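CRISPR-associated protein, Cse1 family (Acidimicrobium ferrooxidans, PDB 4H3T) probably serves as the large subunit of a type I-E CRISPR Cascade complex, where Cse1 relatives help recognise foreign DNA. Local coordinates at residues Val401-Val406 and Tyr467-Leu471; Arg484-Ala489 and Arg529-Ser533. The protein carries 1 engineered substitution. All coordinates share one frame; numbering follows the deposited sequence.

Interaction 1: residues Val401-Val406 and Tyr467-Leu471; sequences VAIDAV and YRHFL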
loop_
_atom_site.group_PDB
_atom_site.type_symbol
_atom_site.label_atom_id
_atom_site.label_comp_id
_atom_site.label_asym_id
_atom_site.label_seq_id
_atom_site.Cartn_x
_atom_site.Cartn_y
_atom_site.Cartn_z
ATOM N N VAL A 401 7.392 3.012 -22.859
ATOM C CA VAL A 401 8.477 2.010 -22.875
ATOM C C VAL A 401 8.426 1.183 -21.571
ATOM O O VAL A 401 8.654 -0.046 -21.600
ATOM C CB VAL A 401 9.895 2.612 -23.148
ATOM C CG1 VAL A 401 10.413 3.458 -21.995
ATOM C CG2 VAL A 401 10.892 1.517 -23.484
ATOM N N ALA A 402 8.150 1.835 -20.419
ATOM C CA ALA A 402 8.052 1.070 -19.148
ATOM C C ALA A 402 6.936 0.001 -19.204
ATOM O O ALA A 402 7.164 -1.134 -18.814
ATOM C CB ALA A 402 7.805 1.980 -17.994
ATOM N N ILE A 403 5.735 0.382 -19.648
ATOM C CA ILE A 403 4.602 -0.555 -19.782
ATOM C C ILE A 403 4.910 -1.626 -20.848
ATOM O O ILE A 403 4.670 -2.811 -20.619
ATOM C CB ILE A 403 3.299 0.225 -20.118
ATOM C CG1 ILE A 403 2.878 1.125 -18.908
ATOM C CG2 ILE A 403 2.170 -0.719 -20.502
ATOM C CD1 ILE A 403 2.397 0.378 -17.652
ATOM N N ASP A 404 5.446 -1.218 -21.991
ATOM C CA ASP A 404 5.769 -2.155 -23.065
ATOM C C ASP A 404 6.809 -3.183 -22.637
ATOM O O ASP A 404 6.816 -4.299 -23.155
ATOM C CB ASP A 404 6.252 -1.450 -24.313
ATOM C CG ASP A 404 5.195 -0.674 -25.044
ATOM O OD1 ASP A 404 4.017 -0.795 -24.676
ATOM O OD2 ASP A 404 5.557 0.090 -25.963
ATOM N N ALA A 405 7.719 -2.785 -21.779
ATOM C CA ALA A 405 8.774 -3.673 -21.255
ATOM C C ALA A 405 8.169 -4.753 -20.370
ATOM O O ALA A 405 8.633 -5.901 -20.386
ATOM C CB ALA A 405 9.813 -2.873 -20.479
ATOM N N VAL A 406 7.136 -4.396 -19.610
ATOM C CA VAL A 406 6.392 -5.349 -18.783
ATOM C C VAL A 406 5.665 -6.353 -19.723
ATOM O O VAL A 406 5.708 -7.543 -19.505
ATOM C CB VAL A 406 5.385 -4.643 -17.817
ATOM C CG1 VAL A 406 4.545 -5.676 -17.074
ATOM C CG2 VAL A 406 6.129 -3.783 -16.824
ATOM N N TYR A 467 14.454 -5.428 -14.164
ATOM C CA TYR A 467 13.377 -4.487 -14.501
ATOM C C TYR A 467 13.495 -3.193 -13.660
ATOM O O TYR A 467 13.357 -2.094 -14.161
ATOM C CB TYR A 467 11.976 -5.107 -14.284
ATOM C CG TYR A 467 10.921 -4.157 -14.774
ATOM C CD1 TYR A 467 10.632 -4.061 -16.140
ATOM C CD2 TYR A 467 10.395 -3.173 -13.929
ATOM C CE1 TYR A 467 9.787 -3.079 -16.625
ATOM C CE2 TYR A 467 9.560 -2.184 -14.413
ATOM C CZ TYR A 467 9.202 -2.180 -15.746
ATOM O OH TYR A 467 8.429 -1.154 -16.222
ATOM N N ARG A 468 13.752 -3.335 -12.390
ATOM C CA ARG A 468 13.856 -2.173 -11.495
ATOM C C ARG A 468 14.996 -1.209 -11.923
ATOM O O ARG A 468 14.831 0.030 -11.863
ATOM C CB ARG A 468 14.047 -2.650 -10.062
ATOM C CG ARG A 468 12.777 -3.351 -9.472
ATOM C CD ARG A 468 13.122 -4.003 -8.147
ATOM N NE ARG A 468 11.948 -4.669 -7.597
ATOM C CZ ARG A 468 10.978 -4.100 -6.896
ATOM N NH1 ARG A 468 11.048 -2.817 -6.575
ATOM N NH2 ARG A 468 9.928 -4.809 -6.510
ATOM N N HIS A 469 16.140 -1.775 -12.322
ATOM C CA HIS A 469 17.308 -1.049 -12.864
ATOM C C HIS A 469 16.931 -0.370 -14.174
ATOM O O HIS A 469 17.305 0.763 -14.404
ATOM C CB HIS A 469 18.511 -1.993 -13.098
ATOM C CG HIS A 469 19.776 -1.291 -13.506
ATOM N ND1 HIS A 469 20.416 -1.569 -14.734
ATOM C CD2 HIS A 469 20.543 -0.402 -12.815
ATOM C CE1 HIS A 469 21.499 -0.799 -14.768
ATOM N NE2 HIS A 469 21.631 -0.082 -13.639
ATOM N N PHE A 470 16.230 -1.074 -15.050
ATOM C CA PHE A 470 15.771 -0.516 -16.318
ATOM C C PHE A 470 14.820 0.677 -16.071
ATOM O O PHE A 470 14.996 1.743 -16.651
ATOM C CB PHE A 470 15.061 -1.643 -17.157
ATOM C CG PHE A 470 13.995 -1.191 -18.123
ATOM C CD1 PHE A 470 14.323 -0.787 -19.410
ATOM C CD2 PHE A 470 12.660 -1.122 -17.727
ATOM C CE1 PHE A 470 13.338 -0.272 -20.266
ATOM C CE2 PHE A 470 11.693 -0.606 -18.562
ATOM C CZ PHE A 470 12.022 -0.200 -19.838
ATOM N N LEU A 471 13.836 0.500 -15.169
ATOM C CA LEU A 471 12.865 1.535 -14.881
ATOM C C LEU A 471 13.541 2.794 -14.288
ATOM O O LEU A 471 13.296 3.918 -14.762
ATOM C CB LEU A 471 11.786 0.989 -13.914
ATOM C CG LEU A 471 10.722 2.009 -13.438
ATOM C CD1 LEU A 471 9.889 2.473 -14.603
ATOM C CD2 LEU A 471 9.762 1.443 -12.450
#

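Interaction 2: residues Arg484-Ala489 and Arg529-Ser533; sequences RAEWAA and RNEFS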
loop_
_atom_site.group_PDB
_atom_site.type_symbol
_atom_site.label_atom_id
_atom_site.label_comp_id
_atom_site.label_asym_id
_atom_site.label_seq_id
_atom_site.Cartn_x
_atom_site.Cartn_y
_atom_site.Cartn_z
ATOM N N ARG A 484 14.804 0.335 -24.716
ATOM C CA ARG A 484 13.832 -0.590 -25.335
ATOM C C ARG A 484 14.618 -1.768 -25.953
ATOM O O ARG A 484 14.364 -2.919 -25.608
ATOM C CB ARG A 484 13.008 0.186 -26.394
ATOM C CG ARG A 484 11.867 -0.561 -27.030
ATOM C CD ARG A 484 11.071 0.356 -27.972
ATOM N NE ARG A 484 10.036 1.168 -27.300
ATOM C CZ ARG A 484 8.798 0.780 -27.014
ATOM N NH1 ARG A 484 8.391 -0.443 -27.312
ATOM N NH2 ARG A 484 7.944 1.626 -26.472
ATOM N N ALA A 485 15.674 -1.468 -26.755
ATOM C CA ALA A 485 16.539 -2.497 -27.337
ATOM C C ALA A 485 17.351 -3.259 -26.238
ATOM O O ALA A 485 17.474 -4.496 -26.300
ATOM C CB ALA A 485 17.462 -1.889 -28.399
ATOM N N GLU A 486 17.847 -2.563 -25.214
ATOM C CA GLU A 486 18.564 -3.240 -24.112
ATOM C C GLU A 486 17.702 -4.216 -23.352
ATOM O O GLU A 486 18.142 -5.327 -23.051
ATOM C CB GLU A 486 19.078 -2.229 -23.086
ATOM C CG GLU A 486 20.211 -1.397 -23.696
ATOM C CD GLU A 486 20.494 -0.142 -22.891
ATOM O OE1 GLU A 486 19.825 0.114 -21.860
ATOM O OE2 GLU A 486 21.391 0.604 -23.318
ATOM N N TRP A 487 16.483 -3.792 -23.011
ATOM C CA TRP A 487 15.587 -4.654 -22.269
ATOM C C TRP A 487 15.233 -5.920 -23.130
ATOM O O TRP A 487 15.203 -7.036 -22.609
ATOM C CB TRP A 487 14.327 -3.901 -21.885
ATOM C CG TRP A 487 13.364 -4.740 -21.094
ATOM C CD1 TRP A 487 12.103 -5.138 -21.463
ATOM C CD2 TRP A 487 13.586 -5.271 -19.788
ATOM N NE1 TRP A 487 11.540 -5.903 -20.472
ATOM C CE2 TRP A 487 12.411 -5.962 -19.410
ATOM C CE3 TRP A 487 14.666 -5.219 -18.885
ATOM C CZ2 TRP A 487 12.300 -6.630 -18.183
ATOM C CZ3 TRP A 487 14.555 -5.894 -17.676
ATOM C CH2 TRP A 487 13.386 -6.569 -17.328
ATOM N N ALA A 488 15.018 -5.727 -24.433
ATOM C CA ALA A 488 14.688 -6.834 -25.337
ATOM C C ALA A 488 15.777 -7.918 -25.293
ATOM O O ALA A 488 15.472 -9.103 -25.176
ATOM C CB ALA A 488 14.510 -6.338 -26.772
ATOM N N ALA A 489 17.029 -7.516 -25.455
ATOM C CA ALA A 489 18.156 -8.455 -25.401
ATOM C C ALA A 489 18.314 -9.092 -24.000
ATOM O O ALA A 489 18.662 -10.262 -23.915
ATOM C CB ALA A 489 19.465 -7.752 -25.812
ATOM N N ARG A 529 9.214 -9.923 -29.646
ATOM C CA ARG A 529 10.417 -9.098 -29.811
ATOM C C ARG A 529 10.243 -8.065 -30.963
ATOM O O ARG A 529 10.590 -6.903 -30.813
ATOM C CB ARG A 529 11.609 -10.002 -30.163
ATOM C CG ARG A 529 12.853 -9.785 -29.380
ATOM C CD ARG A 529 13.725 -8.804 -30.033
ATOM N NE ARG A 529 15.091 -8.972 -29.560
ATOM C CZ ARG A 529 16.057 -8.100 -29.744
ATOM N NH1 ARG A 529 15.827 -6.973 -30.423
ATOM N NH2 ARG A 529 17.274 -8.348 -29.273
ATOM N N ASN A 530 9.646 -8.497 -32.077
ATOM C CA ASN A 530 9.411 -7.606 -33.214
ATOM C C ASN A 530 8.370 -6.524 -32.831
ATOM O O ASN A 530 8.586 -5.372 -33.143
ATOM C CB ASN A 530 8.987 -8.411 -34.451
ATOM C CG ASN A 530 8.789 -7.546 -35.651
ATOM O OD1 ASN A 530 9.725 -6.875 -36.105
ATOM N ND2 ASN A 530 7.546 -7.424 -36.096
ATOM N N GLU A 531 7.340 -6.868 -32.057
ATOM C CA GLU A 531 6.344 -5.908 -31.591
ATOM C C GLU A 531 6.946 -4.930 -30.564
ATOM O O GLU A 531 6.550 -3.763 -30.520
ATOM C CB GLU A 531 5.154 -6.679 -30.960
ATOM C CG GLU A 531 4.065 -5.875 -30.259
ATOM C CD GLU A 531 3.149 -6.755 -29.416
ATOM O OE1 GLU A 531 2.869 -6.393 -28.246
ATOM O OE2 GLU A 531 2.756 -7.837 -29.915
ATOM N N PHE A 532 7.887 -5.392 -29.745
ATOM C CA PHE A 532 8.446 -4.560 -28.698
ATOM C C PHE A 532 9.573 -3.654 -29.188
ATOM O O PHE A 532 9.572 -2.469 -28.890
ATOM C CB PHE A 532 8.961 -5.422 -27.533
ATOM C CG PHE A 532 9.637 -4.632 -26.410
ATOM C CD1 PHE A 532 9.012 -3.542 -25.831
ATOM C CD2 PHE A 532 10.899 -4.986 -25.948
ATOM C CE1 PHE A 532 9.623 -2.831 -24.774
ATOM C CE2 PHE A 532 11.518 -4.262 -24.919
ATOM C CZ PHE A 532 10.882 -3.174 -24.354
ATOM N N SER A 533 10.558 -4.243 -29.869
ATOM C CA SER A 533 11.771 -3.565 -30.312
ATOM C C SER A 533 12.082 -4.031 -31.765
ATOM O O SER A 533 12.907 -4.927 -31.995
ATOM C CB SER A 533 12.882 -3.905 -29.318
ATOM O OG SER A 533 14.066 -3.158 -29.485
#

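Interaction 1: residues Val401-Val406 and Tyr467-Leu471
The rings of Tyr467 and Phe470 reach across from helix 445-473 and meet helix 397-415 partly by their edges. At the Tyr467 edge, near the ring plane, lie Ala402 O and the methyl of Ala405. Val406 CG2 comes obliquely to the same ring, 3.6 Å from Tyr467 CZ. The Phe470 edge faces Val401 O and Ala402 CA. The Ala405 methyl lies obliquely to it, with CB 3.5 Å from Phe470 CE2. Trp327 stacks on the Tyr467 ring. Trp487 of the next helix meets both rings, edge-to-face with Tyr467.

The two helices belong to the C-terminal four-helix bundle of the Cse1 fold. Their short segments run nearly antiparallel, at 163°, with axes 11.0 Å apart. Small residues on one helix face large rings on the other, and the rings fill the distance.

The one hydrogen bond of the contact runs from Tyr467 OH to Ala402 O, at 2.9 Å. The hydroxyl approaches from above the plane of the carbonyl, with a C=O...donor angle of 112°. Tyr467 CG stands anti to the backbone N (chi1 -174°), and this sends the ring across the gap with the hydroxyl leading. The same carbonyl also takes the weak helical bond from Val406 N, 3.4 Å from Ala402 O, so the hydroxyl is its shorter partner. A phenylalanine at Tyr467 would probably keep much of the ring packing but leave Ala402 O with little more than that weak bond.

Apart from this bond, the side chains meet mostly through carbon atoms. Val401 CG2 lies 4.2 Å from Phe470 CZ. The Ala402 methyl touches both Tyr467 OH and Leu471, with CB 4.0 Å from Leu471 CD1.

Interaction 2: residues Arg484-Ala489 and Arg529-Ser533
Phe532 packs against Arg484 and Ala488, and these three residues bury the most surface in the contact. They join helix 481-504 to the C-terminal end of helix 511-532, two helices of the same bundle.

The aliphatic part of Arg484 lies over one face of the Phe532 ring. Its CG makes a CH-pi contact, 4.1 Å from the ring centroid and offset toward the rim. The chain then bends at chi3 (-85°). This turn brings the guanidinium round to the backbone of Phe532, where Arg484 NH1 donates to Phe532 O at 2.8 Å. The bond is fairly straight, with an N-H...O angle of 158°, and it lies in the carbonyl plane and close to the guanidinium plane.

The far end of the ring meets helix 481-504. Its CE2 comes to 3.2 Å from Arg484 O and to 3.6 Å from Trp487 CD1, at the indole edge. The Phe532 ring and the five-membered ring of Trp487 are set at 86°. Phe532 also meets the ring of Phe408 on helix 397-415.

The Ala488 methyl touches Phe532 CD2 at 3.9 Å. It also sits over the centre of the Arg529 guanidinium, 3.8 Å from Arg529 CZ. Glu492 pairs with Arg529 NE. Ser533, where the chain leaves the helix, packs its OG 3.3 Å from Ala485 CA.

Arg484 NH2 pairs with Asp404. One guanidinium thus serves a carboxylate and a carbonyl at a helix C-terminus. Its positive charge would probably be favoured by the negative end of that helix dipole.

How the interactions relate
Interaction 1 closes before interaction 2 opens along the chain. Their centres lie 11 Å apart, on the same side of the chain's centre. Interaction 1 pairs helices 397-415 and 445-473; interaction 2 pairs helices 481-504 and 511-532, so together they involve all four helices of the C-terminal bundle. They touch directly. The salt bridge that joins them spans 2.9 Å from Asp404 OD2 to Arg484 NH2, and Trp487 NE1 probably bonds to Ala405 O. Phe532 also packs on the backbone of Asp404, and Trp487 on that of Tyr467. The two contacts thus form one continuous layer across one end of the bundle, with the chain's last modelled helix packed into it.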